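Local structure of N-acetylmuramoyl-L-alanine amidase amiD (Escherichia coli, 3D2Y) at residues A[30-35]-A[135-140]; A[68-73]-A[127-132]; A[198-203]-A[225-230]; A[210-215]-A[232-237]. The protein hydrolyses the link between N-acetylmuramoyl groups and L-amino acids in cell-wall glycopeptides, using one zinc ion per subunit. All blocks are in the same frame, centred on the assembly; numbering follows the deposited sequence. Where two conformers were deposited one is given.

Contact 1 of 4, residues A[30-35]-A[135-140]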
loop_
_atom_site.group_PDB
_atom_site.type_symbol
_atom_site.label_atom_id
_atom_site.label_comp_id
_atom_site.label_asym_id
_atom_site.label_seq_id
_atom_site.Cartn_x
_atom_site.Cartn_y
_atom_site.Cartn_z
ATOM N N LYS A 30 0.145 6.446 9.797
ATOM C CA LYS A 30 0.612 7.223 8.662
ATOM C C LYS A 30 0.445 6.474 7.336
ATOM O O LYS A 30 0.559 7.083 6.283
ATOM C CB LYS A 30 2.106 7.530 8.813
ATOM C CG LYS A 30 2.466 8.342 10.098
ATOM C CD LYS A 30 3.708 7.782 10.780
ATOM C CE LYS A 30 3.950 8.238 12.169
ATOM N NZ LYS A 30 5.039 9.267 12.062
ATOM N N VAL A 31 0.182 5.163 7.397
ATOM C CA VAL A 31 0.267 4.301 6.223
ATOM C C VAL A 31 -0.982 3.418 6.100
ATOM O O VAL A 31 -1.511 2.923 7.118
ATOM C CB VAL A 31 1.616 3.477 6.213
ATOM C CG1 VAL A 31 1.662 2.469 5.073
ATOM C CG2 VAL A 31 2.869 4.434 6.140
ATOM N N LEU A 32 -1.482 3.323 4.880
ATOM C CA LEU A 32 -2.586 2.386 4.552
ATOM C C LEU A 32 -2.089 1.357 3.582
ATOM O O LEU A 32 -1.721 1.693 2.435
ATOM C CB LEU A 32 -3.751 3.145 3.929
ATOM C CG LEU A 32 -5.020 2.363 3.612
ATOM C CD1 LEU A 32 -5.501 1.631 4.883
ATOM C CD2 LEU A 32 -6.152 3.233 2.977
ATOM N N VAL A 33 -2.066 0.099 4.034
ATOM C CA VAL A 33 -1.553 -1.019 3.238
ATOM C C VAL A 33 -2.686 -1.921 2.625
ATOM O O VAL A 33 -3.530 -2.430 3.344
ATOM C CB VAL A 33 -0.598 -1.938 4.055
ATOM C CG1 VAL A 33 -0.048 -3.042 3.166
ATOM C CG2 VAL A 33 0.569 -1.142 4.659
ATOM N N ILE A 34 -2.645 -2.125 1.309
ATOM C CA ILE A 34 -3.630 -2.972 0.621
ATOM C C ILE A 34 -3.089 -4.389 0.388
ATOM O O ILE A 34 -1.967 -4.556 -0.098
ATOM C CB ILE A 34 -4.094 -2.344 -0.730
ATOM C CG1 ILE A 34 -4.501 -0.881 -0.516
ATOM C CG2 ILE A 34 -5.278 -3.085 -1.277
ATOM C CD1 ILE A 34 -5.687 -0.690 0.480
ATOM N N HIS A 35 -3.901 -5.388 0.731
ATOM C CA HIS A 35 -3.545 -6.814 0.574
ATOM C C HIS A 35 -4.604 -7.535 -0.221
ATOM O O HIS A 35 -5.759 -7.056 -0.256
ATOM C CB HIS A 35 -3.522 -7.526 1.956
ATOM C CG HIS A 35 -2.550 -6.948 2.947
ATOM N ND1 HIS A 35 -1.282 -7.461 3.121
ATOM C CD2 HIS A 35 -2.681 -5.937 3.840
ATOM C CE1 HIS A 35 -0.660 -6.764 4.053
ATOM N NE2 HIS A 35 -1.479 -5.820 4.493
ATOM N N LYS A 135 -11.241 6.386 1.922
ATOM C CA LYS A 135 -11.397 7.835 2.059
ATOM C C LYS A 135 -11.538 8.234 3.534
ATOM O O LYS A 135 -10.932 9.203 3.982
ATOM C CB LYS A 135 -12.587 8.357 1.224
ATOM C CG LYS A 135 -12.296 8.309 -0.281
ATOM C CD LYS A 135 -13.456 8.779 -1.128
ATOM C CE LYS A 135 -13.218 10.196 -1.608
ATOM N NZ LYS A 135 -13.852 10.430 -2.972
ATOM N N ASP A 136 -12.323 7.472 4.292
ATOM C CA ASP A 136 -12.560 7.804 5.675
ATOM C C ASP A 136 -11.264 7.658 6.444
ATOM O O ASP A 136 -10.892 8.543 7.240
ATOM C CB ASP A 136 -13.631 6.925 6.308
ATOM C CG ASP A 136 -15.056 7.337 5.924
ATOM O OD1 ASP A 136 -15.297 8.404 5.284
ATOM O OD2 ASP A 136 -15.945 6.555 6.283
ATOM N N ILE A 137 -10.553 6.580 6.177
ATOM C CA ILE A 137 -9.280 6.319 6.863
ATOM C C ILE A 137 -8.245 7.395 6.589
ATOM O O ILE A 137 -7.634 7.952 7.536
ATOM C CB ILE A 137 -8.725 4.893 6.542
ATOM C CG1 ILE A 137 -9.706 3.846 7.041
ATOM C CG2 ILE A 137 -7.396 4.677 7.290
ATOM C CD1 ILE A 137 -9.424 2.461 6.448
ATOM N N ILE A 138 -8.082 7.709 5.303
ATOM C CA ILE A 138 -7.189 8.774 4.837
ATOM C C ILE A 138 -7.544 10.152 5.446
ATOM O O ILE A 138 -6.652 10.862 5.895
ATOM C CB ILE A 138 -7.166 8.815 3.286
ATOM C CG1 ILE A 138 -6.438 7.571 2.739
ATOM C CG2 ILE A 138 -6.595 10.144 2.793
ATOM C CD1 ILE A 138 -6.822 7.171 1.336
ATOM N N ALA A 139 -8.837 10.511 5.499
ATOM C CA ALA A 139 -9.280 11.726 6.207
ATOM C C ALA A 139 -8.953 11.727 7.689
ATOM O O ALA A 139 -8.484 12.758 8.240
ATOM C CB ALA A 139 -10.820 11.994 5.987
ATOM N N ARG A 140 -9.239 10.600 8.344
ATOM C CA ARG A 140 -9.131 10.512 9.797
ATOM C C ARG A 140 -7.700 10.843 10.288
ATOM O O ARG A 140 -7.532 11.559 11.297
ATOM C CB ARG A 140 -9.599 9.131 10.262
ATOM C CG ARG A 140 -9.640 8.977 11.758
ATOM C CD ARG A 140 -10.754 8.086 12.188
ATOM N NE ARG A 140 -10.730 6.812 11.489
ATOM C CZ ARG A 140 -11.726 6.336 10.750
ATOM N NH1 ARG A 140 -12.862 7.010 10.633
ATOM N NH2 ARG A 140 -11.589 5.161 10.146
#
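This is a small, wholly apolar helix-on-sheet contact: Leu32, on strand 31-36, meets Ile137 and Ile138 of helix 124-141 in the buried interior of the amidase domain. Leu32 projects from the sheet towards the helix and its backbone comes closest at Ile138, with Leu32 CA 7.9 Å from Ile138 CA. Because Leu32 CG stands opposite the backbone N (chi1 -176°), the forked end is carried outwards and each methyl finds its own isoleucine. Leu32 CD1 goes to Ile137, lying 4.3 Å from Ile137 CD1 and equally far from Ile137 CG2, so that it faces both branches of that side chain. Leu32 CD2 turns instead to the tip of Ile138, with 4.3 Å to Ile138 CD1. These are relaxed van der Waals distances, and a branched leucine suits a place where one residue must serve two neighbours on a helix. The strand is the last but one of the mixed sheet of the zinc-amidase and peptidoglycan-recognition fold, between strands 100-105 and 148-150, with helix 124-141 lying along one face. Leu32 also touches Ile101 and Ile103 of the adjoining strand, and Ile138 reaches Val148 and Ile176. Ile137 points towards the strand, whereas Ile138 leaves the helix at its flank and bends its extended arm, ending in CD1, inwards. Val31, Val33 and His35 project from the opposite face of the strand, where His35 is a ligand of the catalytic zinc ion and packs on the backbone of the bound peptide.

Contact 2 of 4, residues A[68-73]-A[127-132]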
loop_
_atom_site.group_PDB
_atom_site.type_symbol
_atom_site.label_atom_id
_atom_site.label_comp_id
_atom_site.label_asym_id
_atom_site.label_seq_id
_atom_site.Cartn_x
_atom_site.Cartn_y
_atom_site.Cartn_z
ATOM N N GLY A 68 -28.739 -0.707 2.148
ATOM C CA GLY A 68 -28.232 -0.154 0.901
ATOM C C GLY A 68 -26.726 0.036 0.837
ATOM O O GLY A 68 -26.230 0.737 -0.049
ATOM N N LYS A 69 -26.005 -0.585 1.774
ATOM C CA LYS A 69 -24.560 -0.347 1.957
ATOM C C LYS A 69 -23.791 -1.663 1.993
ATOM O O LYS A 69 -24.282 -2.616 2.612
ATOM C CB LYS A 69 -24.300 0.332 3.301
ATOM C CG LYS A 69 -24.821 1.759 3.437
ATOM C CD LYS A 69 -24.695 2.190 4.859
ATOM C CE LYS A 69 -25.648 3.286 5.213
ATOM N NZ LYS A 69 -25.066 4.072 6.335
ATOM N N PRO A 70 -22.570 -1.720 1.378
ATOM C CA PRO A 70 -21.758 -2.940 1.465
ATOM C C PRO A 70 -21.252 -3.142 2.889
ATOM O O PRO A 70 -20.886 -2.172 3.554
ATOM C CB PRO A 70 -20.568 -2.641 0.540
ATOM C CG PRO A 70 -20.462 -1.112 0.565
ATOM C CD PRO A 70 -21.916 -0.694 0.546
ATOM N N ARG A 71 -21.257 -4.383 3.356
ATOM C CA ARG A 71 -20.762 -4.707 4.689
ATOM C C ARG A 71 -19.312 -5.177 4.580
ATOM O O ARG A 71 -18.975 -6.045 3.787
ATOM C CB ARG A 71 -21.649 -5.755 5.393
ATOM C CG ARG A 71 -21.126 -6.301 6.724
ATOM C CD ARG A 71 -22.097 -7.244 7.396
ATOM N NE ARG A 71 -23.279 -6.550 7.940
ATOM C CZ ARG A 71 -24.266 -7.135 8.620
ATOM N NH1 ARG A 71 -24.275 -8.451 8.837
ATOM N NH2 ARG A 71 -25.279 -6.408 9.060
ATOM N N ILE A 72 -18.470 -4.567 5.404
ATOM C CA ILE A 72 -17.047 -4.893 5.499
ATOM C C ILE A 72 -16.752 -5.344 6.941
ATOM O O ILE A 72 -17.353 -4.822 7.879
ATOM C CB ILE A 72 -16.199 -3.616 5.160
ATOM C CG1 ILE A 72 -16.418 -3.169 3.708
ATOM C CG2 ILE A 72 -14.706 -3.830 5.427
ATOM C CD1 ILE A 72 -15.862 -1.748 3.415
ATOM N N TRP A 73 -15.833 -6.301 7.117
ATOM C CA TRP A 73 -15.536 -6.862 8.438
ATOM C C TRP A 73 -14.364 -6.114 9.051
ATOM O O TRP A 73 -13.376 -5.895 8.369
ATOM C CB TRP A 73 -15.254 -8.372 8.336
ATOM C CG TRP A 73 -16.515 -9.207 8.494
ATOM C CD1 TRP A 73 -16.860 -9.939 9.580
ATOM C CD2 TRP A 73 -17.577 -9.351 7.550
ATOM N NE1 TRP A 73 -18.061 -10.568 9.371
ATOM C CE2 TRP A 73 -18.523 -10.230 8.128
ATOM C CE3 TRP A 73 -17.809 -8.854 6.254
ATOM C CZ2 TRP A 73 -19.716 -10.589 7.480
ATOM C CZ3 TRP A 73 -18.999 -9.217 5.598
ATOM C CH2 TRP A 73 -19.938 -10.087 6.218
ATOM N N ILE A 127 -14.165 -3.014 -5.120
ATOM C CA ILE A 127 -13.501 -1.703 -5.248
ATOM C C ILE A 127 -14.485 -0.605 -4.796
ATOM O O ILE A 127 -14.128 0.338 -4.054
ATOM C CB ILE A 127 -13.048 -1.502 -6.735
ATOM C CG1 ILE A 127 -12.066 -2.636 -7.183
ATOM C CG2 ILE A 127 -12.477 -0.111 -6.961
ATOM C CD1 ILE A 127 -10.794 -2.793 -6.290
ATOM N N GLN A 128 -15.749 -0.758 -5.187
ATOM C CA GLN A 128 -16.757 0.246 -4.838
ATOM C C GLN A 128 -16.945 0.385 -3.307
ATOM O O GLN A 128 -17.192 1.487 -2.783
ATOM C CB GLN A 128 -18.101 -0.065 -5.554
ATOM C CG GLN A 128 -18.183 0.344 -7.068
ATOM C CD GLN A 128 -17.479 1.676 -7.407
ATOM O OE1 GLN A 128 -16.415 1.689 -8.038
ATOM N NE2 GLN A 128 -18.066 2.786 -6.985
ATOM N N ALA A 129 -16.843 -0.743 -2.605
ATOM C CA ALA A 129 -16.914 -0.818 -1.135
ATOM C C ALA A 129 -15.663 -0.233 -0.494
ATOM O O ALA A 129 -15.730 0.505 0.524
ATOM C CB ALA A 129 -17.112 -2.283 -0.713
ATOM N N LEU A 130 -14.517 -0.565 -1.090
ATOM C CA LEU A 130 -13.195 -0.062 -0.621
ATOM C C LEU A 130 -13.059 1.446 -0.623
ATOM O O LEU A 130 -12.487 1.999 0.313
ATOM C CB LEU A 130 -12.098 -0.680 -1.473
ATOM C CG LEU A 130 -10.643 -0.291 -1.192
ATOM C CD1 LEU A 130 -10.266 -0.533 0.303
ATOM C CD2 LEU A 130 -9.716 -0.993 -2.180
ATOM N N ILE A 131 -13.541 2.105 -1.677
ATOM C CA ILE A 131 -13.334 3.565 -1.858
ATOM C C ILE A 131 -13.766 4.421 -0.630
ATOM O O ILE A 131 -12.944 5.129 -0.101
ATOM C CB ILE A 131 -13.926 4.053 -3.253
ATOM C CG1 ILE A 131 -13.067 3.474 -4.386
ATOM C CG2 ILE A 131 -14.058 5.624 -3.312
ATOM C CD1 ILE A 131 -13.697 3.576 -5.862
ATOM N N PRO A 132 -15.039 4.329 -0.163
ATOM C CA PRO A 132 -15.446 5.136 1.013
ATOM C C PRO A 132 -14.729 4.782 2.333
ATOM O O PRO A 132 -14.536 5.654 3.177
ATOM C CB PRO A 132 -16.949 4.898 1.098
ATOM C CG PRO A 132 -17.145 3.575 0.421
ATOM C CD PRO A 132 -16.177 3.552 -0.697
#
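Pro70 and Ile72 both pack on Ala129 of helix 124-141, and thereby lay the arm of the hairpin formed by strands 65-66 and 69-70, with the residues after it, against the helix of the amidase fold. In this extended run, residues two apart face the same way: Pro70 and Ile72 both point at the helix, while Arg71 between them points away and forms a cation-pi pair with Tyr66. The proline ring meets the alanine methyl with one side of its carbon frame, Pro70 CB lying 3.7 Å from Ala129 CB and Pro70 CG 3.8 Å from the same atom. Pro70 CA is 5.9 Å from Ala129 CA, an approach that the single methyl of alanine permits. Pro63 leans on both Pro70 and Ala129, adding a second rigid ring to the cluster. The next helix residue, Leu130, turns away to Ile103 and Leu105 of the central sheet, so this helix packs on the sheet and on the hairpin arm with different sides. Ile72 approaches differently from the proline: CG1 sits opposite the carbonyl carbon (chi1 -64°) and the arm runs on almost straight (chi2 167°), carrying CD1 in towards the helix, across its direction. This terminal methyl, Ile72 CD1, is 4.3 Å from Ala129 CB but nearer to the backbone, 3.7 Å from Ala129 O.

Contact 3 of 4, residues A[198-203]-A[225-230]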
loop_
_atom_site.group_PDB
_atom_site.type_symbol
_atom_site.label_atom_id
_atom_site.label_comp_id
_atom_site.label_asym_id
_atom_site.label_seq_id
_atom_site.Cartn_x
_atom_site.Cartn_y
_atom_site.Cartn_z
ATOM N N VAL A 198 17.287 1.273 -19.389
ATOM C CA VAL A 198 17.908 2.288 -18.559
ATOM C C VAL A 198 18.846 1.623 -17.548
ATOM O O VAL A 198 18.699 0.451 -17.231
ATOM C CB VAL A 198 16.795 3.144 -17.871
ATOM C CG1 VAL A 198 17.177 3.595 -16.468
ATOM C CG2 VAL A 198 16.411 4.315 -18.748
ATOM N N ASP A 199 19.814 2.381 -17.041
ATOM C CA ASP A 199 20.777 1.891 -16.073
ATOM C C ASP A 199 20.078 1.411 -14.767
ATOM O O ASP A 199 19.414 2.200 -14.095
ATOM C CB ASP A 199 21.753 3.008 -15.752
ATOM C CG ASP A 199 22.765 2.579 -14.766
ATOM O OD1 ASP A 199 22.657 2.987 -13.598
ATOM O OD2 ASP A 199 23.626 1.757 -15.144
ATOM N N THR A 200 20.236 0.138 -14.414
ATOM C CA THR A 200 19.528 -0.415 -13.243
ATOM C C THR A 200 19.854 0.359 -11.967
ATOM O O THR A 200 18.954 0.723 -11.223
ATOM C CB THR A 200 19.772 -1.938 -13.089
ATOM O OG1 THR A 200 19.360 -2.588 -14.287
ATOM C CG2 THR A 200 18.983 -2.538 -11.948
ATOM N N ALA A 201 21.131 0.603 -11.694
ATOM C CA ALA A 201 21.493 1.274 -10.448
ATOM C C ALA A 201 20.780 2.633 -10.259
ATOM O O ALA A 201 20.329 2.971 -9.158
ATOM C CB ALA A 201 22.981 1.421 -10.348
ATOM N N SER A 202 20.699 3.399 -11.341
ATOM C CA SER A 202 20.112 4.731 -11.330
ATOM C C SER A 202 18.627 4.618 -11.011
ATOM O O SER A 202 18.114 5.387 -10.228
ATOM C CB SER A 202 20.288 5.392 -12.715
ATOM O OG SER A 202 21.646 5.705 -12.960
ATOM N N LEU A 203 17.949 3.670 -11.637
ATOM C CA LEU A 203 16.538 3.436 -11.312
ATOM C C LEU A 203 16.342 3.039 -9.839
ATOM O O LEU A 203 15.437 3.559 -9.154
ATOM C CB LEU A 203 15.900 2.436 -12.301
ATOM C CG LEU A 203 14.419 2.104 -12.032
ATOM C CD1 LEU A 203 13.452 3.343 -12.051
ATOM C CD2 LEU A 203 13.886 0.978 -12.930
ATOM N N ARG A 225 12.962 -7.946 -8.185
ATOM C CA ARG A 225 11.779 -7.937 -7.349
ATOM C C ARG A 225 11.408 -6.506 -6.944
ATOM O O ARG A 225 10.227 -6.157 -6.922
ATOM C CB ARG A 225 11.957 -8.864 -6.132
ATOM C CG ARG A 225 11.903 -10.371 -6.463
ATOM C CD ARG A 225 10.628 -11.104 -5.967
ATOM N NE ARG A 225 9.498 -10.207 -5.659
ATOM C CZ ARG A 225 8.361 -10.533 -5.033
ATOM N NH1 ARG A 225 8.126 -11.770 -4.596
ATOM N NH2 ARG A 225 7.459 -9.577 -4.822
ATOM N N VAL A 226 12.400 -5.663 -6.660
ATOM C CA VAL A 226 12.076 -4.271 -6.274
ATOM C C VAL A 226 11.406 -3.558 -7.465
ATOM O O VAL A 226 10.382 -2.898 -7.310
ATOM C CB VAL A 226 13.300 -3.512 -5.770
ATOM C CG1 VAL A 226 12.958 -2.049 -5.500
ATOM C CG2 VAL A 226 13.819 -4.152 -4.491
ATOM N N ILE A 227 11.970 -3.734 -8.660
ATOM C CA ILE A 227 11.532 -2.961 -9.812
ATOM C C ILE A 227 10.165 -3.494 -10.210
ATOM O O ILE A 227 9.248 -2.733 -10.537
ATOM C CB ILE A 227 12.551 -3.049 -10.971
ATOM C CG1 ILE A 227 13.819 -2.209 -10.648
ATOM C CG2 ILE A 227 11.929 -2.492 -12.231
ATOM C CD1 ILE A 227 15.126 -2.541 -11.473
ATOM N N MET A 228 10.027 -4.806 -10.122
ATOM C CA MET A 228 8.765 -5.483 -10.383
ATOM C C MET A 228 7.636 -4.978 -9.456
ATOM O O MET A 228 6.528 -4.673 -9.925
ATOM C CB MET A 228 8.973 -6.988 -10.237
ATOM C CG MET A 228 7.784 -7.859 -10.571
ATOM S SD MET A 228 8.114 -9.624 -10.239
ATOM C CE MET A 228 9.882 -9.810 -10.525
ATOM N N ALA A 229 7.914 -4.908 -8.149
ATOM C CA ALA A 229 6.957 -4.373 -7.174
ATOM C C ALA A 229 6.451 -2.952 -7.584
ATOM O O ALA A 229 5.243 -2.663 -7.540
ATOM C CB ALA A 229 7.578 -4.359 -5.778
ATOM N N PHE A 230 7.373 -2.117 -8.029
ATOM C CA PHE A 230 7.076 -0.743 -8.419
ATOM C C PHE A 230 6.171 -0.733 -9.678
ATOM O O PHE A 230 5.170 0.033 -9.773
ATOM C CB PHE A 230 8.390 0.011 -8.671
ATOM C CG PHE A 230 8.204 1.402 -9.186
ATOM C CD1 PHE A 230 7.708 2.404 -8.358
ATOM C CD2 PHE A 230 8.565 1.730 -10.518
ATOM C CE1 PHE A 230 7.531 3.710 -8.839
ATOM C CE2 PHE A 230 8.385 3.030 -11.021
ATOM C CZ PHE A 230 7.861 4.019 -10.167
#
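Ile227, in the middle of helix 220-234, packs against Leu203 and Thr200, which lie one helical turn apart on helix 200-210. Leu203 carries most of the other half. Its CG lies opposite the backbone N (chi1 179°), which sends CD2 against the flank of the isoleucine: Leu203 CD2 is 3.9 Å from Ile227 CG1 and 4.0 Å from both Ile227 CG2 and Ile227 CD1, so one methyl touches three carbons. Thr200 adds a smaller patch. With OG1 beside the backbone N (chi1 -57°), the methyl CG2 lies opposite that N, and Thr200 CG2 meets the very end of the isoleucine, 3.9 Å from Ile227 CD1. Threonine suits this first turn, at the edge of the apolar core, because it offers carbon on one branch and a hydroxyl on the other. Ile227 also packs on Leu204 and Leu207, further aliphatic neighbours. Cutting it back to an alanine would probably leave Leu203 CD2 and the Thr200 methyl without their partner on helix 220-234 and open a gap between the two helices. The start of helix 200-210 is fixed by Asp199 at the N-cap: Asp199 OD1 accepts from Ser202 N at 3.0 Å and from Ser202 OG, the two donors arriving from opposite faces of the carboxylate plane. Leucine, isoleucine and threonine meshing between helices in this way is core packing of the C-terminal bundle of helices 200-210, 220-234 and 245-258, probably akin to the small three-helix peptidoglycan-binding domains attached to many cell-wall hydrolases.

Contact 4 of 4, residues A[210-215]-A[232-237]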
loop_
_atom_site.group_PDB
_atom_site.type_symbol
_atom_site.label_atom_id
_atom_site.label_comp_id
_atom_site.label_asym_id
_atom_site.label_seq_id
_atom_site.Cartn_x
_atom_site.Cartn_y
_atom_site.Cartn_z
ATOM N N TYR A 210 11.954 7.056 -3.282
ATOM C CA TYR A 210 10.483 7.073 -3.293
ATOM C C TYR A 210 9.906 6.255 -2.116
ATOM O O TYR A 210 8.866 6.627 -1.557
ATOM C CB TYR A 210 9.855 6.677 -4.650
ATOM C CG TYR A 210 8.330 6.861 -4.625
ATOM C CD1 TYR A 210 7.763 8.141 -4.656
ATOM C CD2 TYR A 210 7.466 5.769 -4.481
ATOM C CE1 TYR A 210 6.390 8.308 -4.619
ATOM C CE2 TYR A 210 6.047 5.953 -4.396
ATOM C CZ TYR A 210 5.545 7.223 -4.490
ATOM O OH TYR A 210 4.184 7.426 -4.386
ATOM N N GLY A 211 10.577 5.150 -1.769
ATOM C CA GLY A 211 10.359 4.520 -0.491
ATOM C C GLY A 211 10.682 3.059 -0.402
ATOM O O GLY A 211 10.600 2.490 0.688
ATOM N N TYR A 212 11.085 2.470 -1.534
ATOM C CA TYR A 212 11.309 1.027 -1.622
ATOM C C TYR A 212 12.560 0.597 -0.854
ATOM O O TYR A 212 13.541 1.275 -0.852
ATOM C CB TYR A 212 11.338 0.521 -3.104
ATOM C CG TYR A 212 9.980 0.548 -3.774
ATOM C CD1 TYR A 212 9.189 -0.625 -3.926
ATOM C CD2 TYR A 212 9.454 1.763 -4.214
ATOM C CE1 TYR A 212 7.909 -0.528 -4.525
ATOM C CE2 TYR A 212 8.245 1.874 -4.792
ATOM C CZ TYR A 212 7.455 0.730 -4.983
ATOM O OH TYR A 212 6.199 0.911 -5.530
ATOM N N ASP A 213 12.539 -0.619 -0.312
ATOM C CA ASP A 213 13.662 -1.163 0.446
ATOM C C ASP A 213 14.718 -1.572 -0.582
ATOM O O ASP A 213 14.496 -2.502 -1.355
ATOM C CB ASP A 213 13.151 -2.427 1.169
ATOM C CG ASP A 213 14.094 -2.953 2.256
ATOM O OD1 ASP A 213 15.042 -2.259 2.665
ATOM O OD2 ASP A 213 13.842 -4.091 2.738
ATOM N N VAL A 214 15.848 -0.875 -0.638
ATOM C CA VAL A 214 16.918 -1.235 -1.558
ATOM C C VAL A 214 18.183 -1.303 -0.720
ATOM O O VAL A 214 18.533 -0.332 -0.080
ATOM C CB VAL A 214 17.078 -0.172 -2.685
ATOM C CG1 VAL A 214 18.342 -0.418 -3.525
ATOM C CG2 VAL A 214 15.883 -0.158 -3.605
ATOM N N LYS A 215 18.835 -2.469 -0.688
ATOM C CA LYS A 215 20.055 -2.628 0.108
ATOM C C LYS A 215 21.270 -2.577 -0.812
ATOM O O LYS A 215 21.136 -2.907 -1.994
ATOM C CB LYS A 215 20.004 -3.926 0.920
ATOM C CG LYS A 215 18.728 -4.048 1.750
ATOM C CD LYS A 215 18.616 -5.375 2.469
ATOM C CE LYS A 215 17.257 -5.506 3.159
ATOM N NZ LYS A 215 16.921 -4.338 4.062
ATOM N N MET A 232 4.272 -3.295 -10.833
ATOM C CA MET A 232 2.945 -3.839 -10.483
ATOM C C MET A 232 1.993 -2.766 -9.981
ATOM O O MET A 232 0.807 -2.825 -10.281
ATOM C CB MET A 232 3.016 -4.995 -9.476
ATOM C CG MET A 232 3.589 -6.276 -10.034
ATOM S SD MET A 232 3.374 -7.649 -8.897
ATOM C CE MET A 232 4.577 -7.313 -7.632
ATOM N N HIS A 233 2.529 -1.757 -9.283
ATOM C CA HIS A 233 1.737 -0.641 -8.757
ATOM C C HIS A 233 1.548 0.470 -9.835
ATOM O O HIS A 233 0.427 0.961 -10.053
ATOM C CB HIS A 233 2.429 -0.126 -7.474
ATOM C CG HIS A 233 1.643 0.880 -6.678
ATOM N ND1 HIS A 233 1.793 1.025 -5.310
ATOM C CD2 HIS A 233 0.752 1.829 -7.063
ATOM C CE1 HIS A 233 1.014 2.011 -4.889
ATOM N NE2 HIS A 233 0.389 2.522 -5.938
ATOM N N PHE A 234 2.631 0.852 -10.512
ATOM C CA PHE A 234 2.672 2.100 -11.258
ATOM C C PHE A 234 2.876 1.940 -12.760
ATOM O O PHE A 234 2.719 2.919 -13.496
ATOM C CB PHE A 234 3.741 3.058 -10.692
ATOM C CG PHE A 234 3.470 3.536 -9.306
ATOM C CD1 PHE A 234 2.534 4.559 -9.095
ATOM C CD2 PHE A 234 4.174 3.008 -8.213
ATOM C CE1 PHE A 234 2.276 5.038 -7.832
ATOM C CE2 PHE A 234 3.892 3.490 -6.913
ATOM C CZ PHE A 234 2.955 4.527 -6.739
ATOM N N ARG A 235 3.165 0.713 -13.231
ATOM C CA ARG A 235 3.334 0.464 -14.680
ATOM C C ARG A 235 2.979 -1.000 -14.964
ATOM O O ARG A 235 3.828 -1.801 -15.353
ATOM C CB ARG A 235 4.755 0.803 -15.158
ATOM C CG ARG A 235 4.853 1.234 -16.647
ATOM C CD ARG A 235 4.789 0.067 -17.645
ATOM N NE ARG A 235 5.871 -0.885 -17.402
ATOM C CZ ARG A 235 7.078 -0.824 -17.962
ATOM N NH1 ARG A 235 7.988 -1.736 -17.660
ATOM N NH2 ARG A 235 7.374 0.129 -18.836
ATOM N N PRO A 236 1.724 -1.364 -14.693
ATOM C CA PRO A 236 1.320 -2.759 -14.704
ATOM C C PRO A 236 1.221 -3.433 -16.054
ATOM O O PRO A 236 1.046 -4.636 -16.109
ATOM C CB PRO A 236 -0.040 -2.733 -14.021
ATOM C CG PRO A 236 -0.536 -1.362 -14.189
ATOM C CD PRO A 236 0.640 -0.473 -14.248
ATOM N N THR A 237 1.347 -2.679 -17.136
ATOM C CA THR A 237 1.430 -3.295 -18.467
ATOM C C THR A 237 2.663 -4.189 -18.667
ATOM O O THR A 237 2.606 -5.153 -19.453
ATOM C CB THR A 237 1.371 -2.234 -19.597
ATOM O OG1 THR A 237 2.478 -1.317 -19.485
ATOM C CG2 THR A 237 0.032 -1.486 -19.523
#
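His233, near the end of helix 220-234, touches the loop after helix 200-210 through its CB, which lies 4.4 Å from Tyr212 OH. The two side chains have a common polar partner: Asp153 takes the Tyr212 hydroxyl on one carboxylate oxygen and His233 ND1 on the other, so both buried polar groups are satisfied. The imidazole stacks on Trp168, and Phe234 CE2 lies 3.4 Å above its plane, over its centre. Phe234 has the largest share of the buried surface. CG opposite the carbonyl carbon (chi1 -65°) turns the ring so that its CD2-CE2-CZ side meets both tyrosines. Tyr212 OH comes in at the ring's edge and near its plane, 3.7 Å from Phe234 CE2, a favourable place for an oxygen beside weakly positive C-H groups. The Tyr210 and Phe234 side chains come to each other from opposite directions, in an oblique pair with planes at 89°, Tyr210 CE2 lying 4.1 Å from Phe234 CE2 and Tyr210 OH 3.9 Å from Phe234 CZ. A leucine in place of Phe234 would probably deprive the His233 face of its flat partner, and Tyr212 OH and the Tyr210 ring of neighbouring CE2 and CZ. Arg235 then leaves the helix and binds Asp244 and Glu246. On the facing loop, Gly211 follows its helix and leaves helical angles with a phi of 156°, where a CB would jam against the preceding carbonyl. The cluster, in which Asp153 of helix 151-154 binds Tyr212 and His233 and Trp90 meets Tyr212 edge-to-face, probably belongs to the interface between the C-terminal helices and the zinc-amidase part.

In the fold
Contacts 1 and 2 belong to the amidase domain and use successive parts of helix 124-141, one facing the central sheet and the other the hairpin arm; their centres are 14 Å apart. Contacts 3 and 4 share helix 220-234 in the same way, with centres 8 Å apart, and they touch: Phe230 CA is 3.4 Å from Tyr212 OH, and Val226 packs on Tyr212 and Val214. Contact 2 lies across the centre of the chain from contact 3, about 35 Å between centres. The active site is close to contacts 1 and 4: contact 1 contains the zinc ligand His35, while in contact 4 the side chain of His233 is about 10 Å from that of His151, another zinc ligand.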